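Local atomic coordinates of TIR protein (PDB entry 3H16), a protein that is a bacterial member of the TIR domain family, built on a parallel beta sheet flanked by helices. Residues F24-W29 against G77-S82; I109-H114 against A129-F134. All coordinates share one frame; numbering follows the deposited sequence.

Interaction 1: F24-W29 against G77-S82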
ATOM      1  N   PHE B  24      -2.894  16.698   7.260  1.00 24.65           N
ATOM      2  CA  PHE B  24      -2.005  17.592   7.992  1.00 24.20           C
ATOM      3  C   PHE B  24      -0.628  16.993   7.739  1.00 23.38           C
ATOM      4  O   PHE B  24      -0.505  15.778   7.637  1.00 23.36           O
ATOM      5  CB  PHE B  24      -2.320  17.632   9.490  1.00 24.56           C
ATOM      6  CG  PHE B  24      -1.980  16.377  10.233  1.00 24.68           C
ATOM      7  CD1 PHE B  24      -2.920  15.367  10.385  1.00 25.34           C
ATOM      8  CD2 PHE B  24      -0.749  16.244  10.866  1.00 26.79           C
ATOM      9  CE1 PHE B  24      -2.652  14.246  11.171  1.00 26.42           C
ATOM     10  CE2 PHE B  24      -0.467  15.124  11.656  1.00 28.07           C
ATOM     11  CZ  PHE B  24      -1.422  14.123  11.812  1.00 26.66           C
ATOM     12  N   ILE B  25       0.394  17.834   7.602  1.00 25.59           N
ATOM     13  CA  ILE B  25       1.752  17.348   7.331  1.00 26.94           C
ATOM     14  C   ILE B  25       2.765  17.570   8.462  1.00 27.31           C
ATOM     15  O   ILE B  25       3.310  18.669   8.608  1.00 29.14           O
ATOM     16  CB  ILE B  25       2.335  18.010   6.065  1.00 25.30           C
ATOM     17  CG1 ILE B  25       1.349  17.903   4.910  1.00 25.39           C
ATOM     18  CG2 ILE B  25       3.643  17.340   5.691  1.00 22.51           C
ATOM     19  CD1 ILE B  25       1.842  18.535   3.630  1.00 30.35           C
ATOM     20  N   SER B  26       3.015  16.527   9.252  1.00 28.27           N
ATOM     21  CA  SER B  26       3.983  16.597  10.349  1.00 29.35           C
ATOM     22  C   SER B  26       5.384  16.646   9.726  1.00 29.30           C
ATOM     23  O   SER B  26       5.697  15.867   8.819  1.00 30.05           O
ATOM     24  CB  SER B  26       3.854  15.363  11.244  1.00 32.31           C
ATOM     25  OG  SER B  26       4.743  15.430  12.343  1.00 37.00           O
ATOM     26  N   HIS B  27       6.230  17.546  10.213  1.00 25.77           N
ATOM     27  CA  HIS B  27       7.564  17.694   9.651  1.00 24.28           C
ATOM     28  C   HIS B  27       8.464  18.508  10.570  1.00 25.24           C
ATOM     29  O   HIS B  27       7.980  19.266  11.420  1.00 24.84           O
ATOM     30  CB  HIS B  27       7.475  18.439   8.321  1.00 26.11           C
ATOM     31  CG  HIS B  27       7.001  19.857   8.464  1.00 27.49           C
ATOM     32  ND1 HIS B  27       5.678  20.182   8.679  1.00 27.18           N
ATOM     33  CD2 HIS B  27       7.685  21.026   8.501  1.00 26.57           C
ATOM     34  CE1 HIS B  27       5.569  21.489   8.840  1.00 28.36           C
ATOM     35  NE2 HIS B  27       6.772  22.023   8.736  1.00 28.23           N
ATOM     36  N   ALA B  28       9.773  18.365  10.372  1.00 25.09           N
ATOM     37  CA  ALA B  28      10.772  19.109  11.141  1.00 27.02           C
ATOM     38  C   ALA B  28      10.830  20.519  10.533  1.00 28.61           C
ATOM     39  O   ALA B  28      10.874  20.668   9.309  1.00 30.43           O
ATOM     40  CB  ALA B  28      12.139  18.415  11.028  1.00 24.26           C
ATOM     41  N   TRP B  29      10.838  21.550  11.372  1.00 31.24           N
ATOM     42  CA  TRP B  29      10.836  22.920  10.861  1.00 33.50           C
ATOM     43  C   TRP B  29      11.774  23.167   9.682  1.00 34.48           C
ATOM     44  O   TRP B  29      11.423  23.868   8.731  1.00 35.53           O
ATOM     45  CB  TRP B  29      11.132  23.927  11.981  1.00 34.20           C
ATOM     46  CG  TRP B  29      12.568  24.053  12.361  1.00 36.78           C
ATOM     47  CD1 TRP B  29      13.206  23.420  13.391  1.00 37.03           C
ATOM     48  CD2 TRP B  29      13.548  24.889  11.733  1.00 39.15           C
ATOM     49  NE1 TRP B  29      14.522  23.813  13.446  1.00 37.84           N
ATOM     50  CE2 TRP B  29      14.761  24.715  12.441  1.00 38.81           C
ATOM     51  CE3 TRP B  29      13.521  25.772  10.642  1.00 38.80           C
ATOM     52  CZ2 TRP B  29      15.935  25.390  12.094  1.00 38.09           C
ATOM     53  CZ3 TRP B  29      14.693  26.444  10.297  1.00 38.57           C
ATOM     54  CH2 TRP B  29      15.881  26.248  11.022  1.00 38.74           C
ATOM     55  N   GLY B  77      -2.903  11.942   8.064  1.00 32.54           N
ATOM     56  CA  GLY B  77      -1.768  12.766   8.395  1.00 28.42           C
ATOM     57  C   GLY B  77      -0.601  12.214   7.620  1.00 27.09           C
ATOM     58  O   GLY B  77      -0.591  11.033   7.269  1.00 22.94           O
ATOM     59  N   ILE B  78       0.365  13.075   7.332  1.00 26.50           N
ATOM     60  CA  ILE B  78       1.579  12.702   6.608  1.00 27.96           C
ATOM     61  C   ILE B  78       2.736  13.096   7.512  1.00 26.98           C
ATOM     62  O   ILE B  78       2.677  14.123   8.196  1.00 26.87           O
ATOM     63  CB  ILE B  78       1.749  13.513   5.275  1.00 29.58           C
ATOM     64  CG1 ILE B  78       0.768  13.041   4.211  1.00 29.71           C
ATOM     65  CG2 ILE B  78       3.168  13.365   4.739  1.00 29.53           C
ATOM     66  CD1 ILE B  78       0.825  13.897   2.955  1.00 32.70           C
ATOM     67  N   VAL B  79       3.779  12.278   7.546  1.00 26.28           N
ATOM     68  CA  VAL B  79       4.940  12.636   8.337  1.00 24.67           C
ATOM     69  C   VAL B  79       6.151  12.545   7.408  1.00 23.64           C
ATOM     70  O   VAL B  79       6.378  11.521   6.757  1.00 25.31           O
ATOM     71  CB  VAL B  79       5.108  11.720   9.587  1.00 23.23           C
ATOM     72  CG1 VAL B  79       5.424  10.295   9.180  1.00 26.28           C
ATOM     73  CG2 VAL B  79       6.206  12.257  10.468  1.00 20.74           C
ATOM     74  N   VAL B  80       6.895  13.640   7.296  1.00 23.40           N
ATOM     75  CA  VAL B  80       8.076  13.649   6.442  1.00 23.55           C
ATOM     76  C   VAL B  80       9.248  13.069   7.220  1.00 26.64           C
ATOM     77  O   VAL B  80       9.719  13.668   8.195  1.00 26.67           O
ATOM     78  CB  VAL B  80       8.435  15.072   5.980  1.00 20.78           C
ATOM     79  CG1 VAL B  80       9.712  15.046   5.146  1.00 17.28           C
ATOM     80  CG2 VAL B  80       7.295  15.642   5.165  1.00 16.08           C
ATOM     81  N   LEU B  81       9.700  11.889   6.804  1.00 27.98           N
ATOM     82  CA  LEU B  81      10.821  11.249   7.478  1.00 29.04           C
ATOM     83  C   LEU B  81      12.134  11.605   6.798  1.00 28.02           C
ATOM     84  O   LEU B  81      12.485  11.040   5.769  1.00 28.10           O
ATOM     85  CB  LEU B  81      10.639   9.727   7.514  1.00 29.45           C
ATOM     86  CG  LEU B  81       9.440   9.184   8.302  1.00 31.02           C
ATOM     87  CD1 LEU B  81       9.514   7.668   8.346  1.00 30.99           C
ATOM     88  CD2 LEU B  81       9.445   9.736   9.719  1.00 29.68           C
ATOM     89  N   SER B  82      12.854  12.555   7.379  1.00 28.23           N
ATOM     90  CA  SER B  82      14.140  12.985   6.838  1.00 28.50           C
ATOM     91  C   SER B  82      15.182  13.052   7.952  1.00 29.77           C
ATOM     92  O   SER B  82      14.864  12.906   9.137  1.00 30.55           O
ATOM     93  CB  SER B  82      14.007  14.370   6.230  1.00 27.22           C
ATOM     94  OG  SER B  82      13.806  15.317   7.266  1.00 26.81           O
TER
HETATM   95  O   HOH W   1      10.648  16.509   8.310  1.00 32.18           O

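Interaction 2: I109-H114 against A129-F134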
ATOM      1  N   ILE B 109      -1.681   7.687   9.406  1.00 42.05           N
ATOM      2  CA  ILE B 109      -0.451   8.447   9.278  1.00 39.07           C
ATOM      3  C   ILE B 109       0.421   7.823   8.195  1.00 35.07           C
ATOM      4  O   ILE B 109       0.940   6.714   8.342  1.00 30.37           O
ATOM      5  CB  ILE B 109       0.323   8.504  10.604  1.00 42.58           C
ATOM      6  CG1 ILE B 109      -0.509   9.255  11.642  1.00 49.07           C
ATOM      7  CG2 ILE B 109       1.653   9.216  10.405  1.00 48.66           C
ATOM      8  CD1 ILE B 109       0.179   9.410  12.973  1.00 51.83           C
ATOM      9  N   LEU B 110       0.560   8.555   7.096  1.00 30.63           N
ATOM     10  CA  LEU B 110       1.343   8.106   5.965  1.00 25.34           C
ATOM     11  C   LEU B 110       2.711   8.739   6.010  1.00 24.04           C
ATOM     12  O   LEU B 110       2.847   9.966   6.024  1.00 25.81           O
ATOM     13  CB  LEU B 110       0.628   8.478   4.666  1.00 27.44           C
ATOM     14  CG  LEU B 110      -0.824   7.984   4.588  1.00 28.46           C
ATOM     15  CD1 LEU B 110      -1.428   8.386   3.268  1.00 31.40           C
ATOM     16  CD2 LEU B 110      -0.864   6.467   4.736  1.00 28.68           C
ATOM     17  N   PRO B 111       3.754   7.907   6.068  1.00 23.53           N
ATOM     18  CA  PRO B 111       5.124   8.426   6.111  1.00 23.52           C
ATOM     19  C   PRO B 111       5.695   8.601   4.706  1.00 23.74           C
ATOM     20  O   PRO B 111       5.328   7.876   3.778  1.00 23.49           O
ATOM     21  CB  PRO B 111       5.871   7.349   6.899  1.00 23.30           C
ATOM     22  CG  PRO B 111       5.214   6.099   6.415  1.00 21.92           C
ATOM     23  CD  PRO B 111       3.725   6.467   6.389  1.00 20.66           C
ATOM     24  N   ILE B 112       6.590   9.565   4.550  1.00 25.05           N
ATOM     25  CA  ILE B 112       7.225   9.806   3.264  1.00 24.61           C
ATOM     26  C   ILE B 112       8.716   9.948   3.525  1.00 24.13           C
ATOM     27  O   ILE B 112       9.139  10.920   4.157  1.00 24.06           O
ATOM     28  CB  ILE B 112       6.726  11.107   2.607  1.00 25.99           C
ATOM     29  CG1 ILE B 112       5.226  11.025   2.339  1.00 26.04           C
ATOM     30  CG2 ILE B 112       7.474  11.353   1.314  1.00 24.09           C
ATOM     31  CD1 ILE B 112       4.679  12.246   1.607  1.00 30.58           C
ATOM     32  N   TRP B 113       9.501   8.975   3.060  1.00 23.57           N
ATOM     33  CA  TRP B 113      10.950   9.005   3.230  1.00 22.20           C
ATOM     34  C   TRP B 113      11.480  10.074   2.300  1.00 21.57           C
ATOM     35  O   TRP B 113      11.085  10.141   1.141  1.00 22.80           O
ATOM     36  CB  TRP B 113      11.563   7.650   2.873  1.00 22.45           C
ATOM     37  CG  TRP B 113      11.253   6.566   3.866  1.00 21.62           C
ATOM     38  CD1 TRP B 113      10.185   6.514   4.717  1.00 23.55           C
ATOM     39  CD2 TRP B 113      11.991   5.355   4.074  1.00 20.82           C
ATOM     40  NE1 TRP B 113      10.211   5.343   5.439  1.00 22.75           N
ATOM     41  CE2 TRP B 113      11.308   4.614   5.064  1.00 21.30           C
ATOM     42  CE3 TRP B 113      13.160   4.820   3.514  1.00 22.15           C
ATOM     43  CZ2 TRP B 113      11.752   3.368   5.507  1.00 21.99           C
ATOM     44  CZ3 TRP B 113      13.604   3.574   3.952  1.00 20.95           C
ATOM     45  CH2 TRP B 113      12.898   2.865   4.940  1.00 24.27           C
ATOM     46  N   HIS B 114      12.376  10.910   2.810  1.00 23.04           N
ATOM     47  CA  HIS B 114      12.935  11.993   2.021  1.00 24.94           C
ATOM     48  C   HIS B 114      14.451  12.166   2.204  1.00 26.53           C
ATOM     49  O   HIS B 114      14.935  12.569   3.273  1.00 26.41           O
ATOM     50  CB  HIS B 114      12.210  13.293   2.372  1.00 23.01           C
ATOM     51  CG  HIS B 114      12.584  14.441   1.497  1.00 23.87           C
ATOM     52  ND1 HIS B 114      12.529  14.372   0.121  1.00 23.00           N
ATOM     53  CD2 HIS B 114      13.038  15.681   1.797  1.00 23.93           C
ATOM     54  CE1 HIS B 114      12.939  15.518  -0.390  1.00 24.63           C
ATOM     55  NE2 HIS B 114      13.255  16.330   0.605  1.00 25.11           N
ATOM     56  N   ALA B 129      11.694   1.300   9.711  1.00 28.75           N
ATOM     57  CA  ALA B 129      12.511   0.921   8.571  1.00 25.91           C
ATOM     58  C   ALA B 129      11.955  -0.266   7.796  1.00 26.86           C
ATOM     59  O   ALA B 129      12.395  -0.548   6.679  1.00 25.17           O
ATOM     60  CB  ALA B 129      13.927   0.628   9.034  1.00 22.39           C
ATOM     61  N   ASP B 130      10.995  -0.961   8.395  1.00 28.40           N
ATOM     62  CA  ASP B 130      10.382  -2.115   7.760  1.00 31.22           C
ATOM     63  C   ASP B 130       8.940  -1.857   7.342  1.00 30.52           C
ATOM     64  O   ASP B 130       8.291  -2.728   6.774  1.00 29.93           O
ATOM     65  CB  ASP B 130      10.431  -3.322   8.696  1.00 37.74           C
ATOM     66  CG  ASP B 130      11.846  -3.767   8.995  1.00 43.76           C
ATOM     67  OD1 ASP B 130      12.657  -3.828   8.044  1.00 48.43           O
ATOM     68  OD2 ASP B 130      12.144  -4.068  10.176  1.00 48.10           O
ATOM     69  N   LYS B 131       8.429  -0.669   7.631  1.00 30.53           N
ATOM     70  CA  LYS B 131       7.058  -0.332   7.262  1.00 30.26           C
ATOM     71  C   LYS B 131       7.078   0.272   5.855  1.00 26.16           C
ATOM     72  O   LYS B 131       7.749   1.264   5.616  1.00 22.10           O
ATOM     73  CB  LYS B 131       6.484   0.665   8.274  1.00 34.64           C
ATOM     74  CG  LYS B 131       5.015   0.998   8.077  1.00 44.95           C
ATOM     75  CD  LYS B 131       4.528   1.975   9.145  1.00 50.97           C
ATOM     76  CE  LYS B 131       3.030   2.230   9.037  1.00 52.92           C
ATOM     77  NZ  LYS B 131       2.653   2.767   7.707  1.00 52.74           N
ATOM     78  N   LEU B 132       6.359  -0.335   4.919  1.00 24.58           N
ATOM     79  CA  LEU B 132       6.353   0.187   3.566  1.00 25.04           C
ATOM     80  C   LEU B 132       5.825   1.619   3.572  1.00 26.11           C
ATOM     81  O   LEU B 132       4.834   1.933   4.250  1.00 28.28           O
ATOM     82  CB  LEU B 132       5.515  -0.707   2.651  1.00 25.63           C
ATOM     83  CG  LEU B 132       6.008  -2.159   2.478  1.00 27.90           C
ATOM     84  CD1 LEU B 132       5.281  -2.769   1.300  1.00 28.34           C
ATOM     85  CD2 LEU B 132       7.513  -2.225   2.238  1.00 27.47           C
ATOM     86  N   ALA B 133       6.492   2.495   2.829  1.00 22.52           N
ATOM     87  CA  ALA B 133       6.083   3.883   2.795  1.00 21.67           C
ATOM     88  C   ALA B 133       6.300   4.545   1.441  1.00 21.56           C
ATOM     89  O   ALA B 133       6.759   3.914   0.502  1.00 22.55           O
ATOM     90  CB  ALA B 133       6.836   4.638   3.859  1.00 20.81           C
ATOM     91  N   PHE B 134       5.939   5.820   1.338  1.00 23.03           N
ATOM     92  CA  PHE B 134       6.154   6.570   0.111  1.00 24.31           C
ATOM     93  C   PHE B 134       7.584   7.069   0.226  1.00 25.70           C
ATOM     94  O   PHE B 134       8.055   7.384   1.326  1.00 26.21           O
ATOM     95  CB  PHE B 134       5.166   7.726   0.003  1.00 25.35           C
ATOM     96  CG  PHE B 134       3.775   7.281  -0.285  1.00 29.49           C
ATOM     97  CD1 PHE B 134       3.486   6.613  -1.468  1.00 28.97           C
ATOM     98  CD2 PHE B 134       2.769   7.442   0.656  1.00 31.22           C
ATOM     99  CE1 PHE B 134       2.220   6.101  -1.704  1.00 31.92           C
ATOM    100  CE2 PHE B 134       1.491   6.932   0.431  1.00 33.51           C
ATOM    101  CZ  PHE B 134       1.217   6.258  -0.751  1.00 34.81           C
TER

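Interaction 1: F24-W29 against G77-S82
Phe24 and Ile78 share a backbone hydrogen bond between two neighbouring parallel strands of the TIR-domain sheet. Ile78 N donates to Phe24 O over 2.9 Å. Ser26 then uses both of its backbone polar groups on the same partner strand. Ser26 N gives a bond of 2.6 Å to Ile78 O, bent to 141° at the hydrogen. Its O receives Val80 N in a straighter bond of 165°. Past this point the strands are joined by a water, which accepts from Ala28 N and donates to Val80 O. Ile25 O faces the other way and is taken by a side chain of its own strand. His27 ND1 donates to Ile25 O at 2.8 Å, with the oxygen close to the ring plane. The same Ile25 has backbone bonding to Trp51 of strand 50-57, on the side away from 77-81.

Side chains meet on both faces of the sheet. Ile25 CG2 touches the CG2 atoms of both Ile78 and Val80, on the face covered by helix 32-45. On the face of Phe24, Ser26 and Val79, the Phe24 CG sits between the backbone N and the carbonyl carbon (chi1 70°). This turns the ring across the neighbouring strand. Gly77 CA lies under one ring face in a CH-pi contact, 3.3 Å from Phe24 CE1.

Interaction 2: I109-H114 against A129-F134
Trp113 and Phe134 both hold CG anti to the carbonyl carbon, with chi1 of -71° and -72°. The Trp113 indole thereby reaches along the 129-134 loop, and the Phe134 ring lies beside Leu110. The contact adds the short strand 134-135 to the edge of the parallel TIR-domain sheet, next to strand 109-113. Two backbone bonds make the join. Phe134 N donates to Pro111 O at 3.2 Å, and Trp113 N donates to Phe134 O at 2.8 Å. Phe134 O also receives a CA-H...O contact from Ile112, whose CG1 packs on Phe134 CB. The Phe134 ring takes Leu110 CD1 at its edge, near the ring plane. Just before this strand, Ala133 CB rests against two side chains of 109-113. Ala133 CB meets Pro111 CG at 3.4 Å and, on the pyrrole side of the indole, Trp113 NE1 at 3.8 Å. The Lys131 side chain crosses that of Pro111 at about a right angle, with NZ near Pro111 CD.

The second subunit packs here too: its Phe124 ring meets that of Phe134, and its Ser123 packs on Pro111. At the far end of the indole, Ala129 O lies in the ring plane at the edge, 3.9 Å from Trp113 CH2.

How the interactions relate
Interactions 1 and 2 belong to one parallel sheet, with strand order 50-57, 21-28, 74-81, 109-113, 134-135. Their centres are about 11 Å apart. Interaction 1 lies about 4 Å, centre to centre, from the centre of the chain, and interaction 2 adds 134-135, the outermost strand on that side within this chain. They come in series along the sequence, the first complete before the second begins. Strands 74-81 and 109-113 are neighbours and join the two directly. Gly77 O and Leu110 N probably form a hydrogen bond, as do Leu81 N and Ile112 O. Val79 CG1 also packs on Pro111 CA. The shared sheet thus links the central strands to the side that meets the second subunit; both contacts are buried.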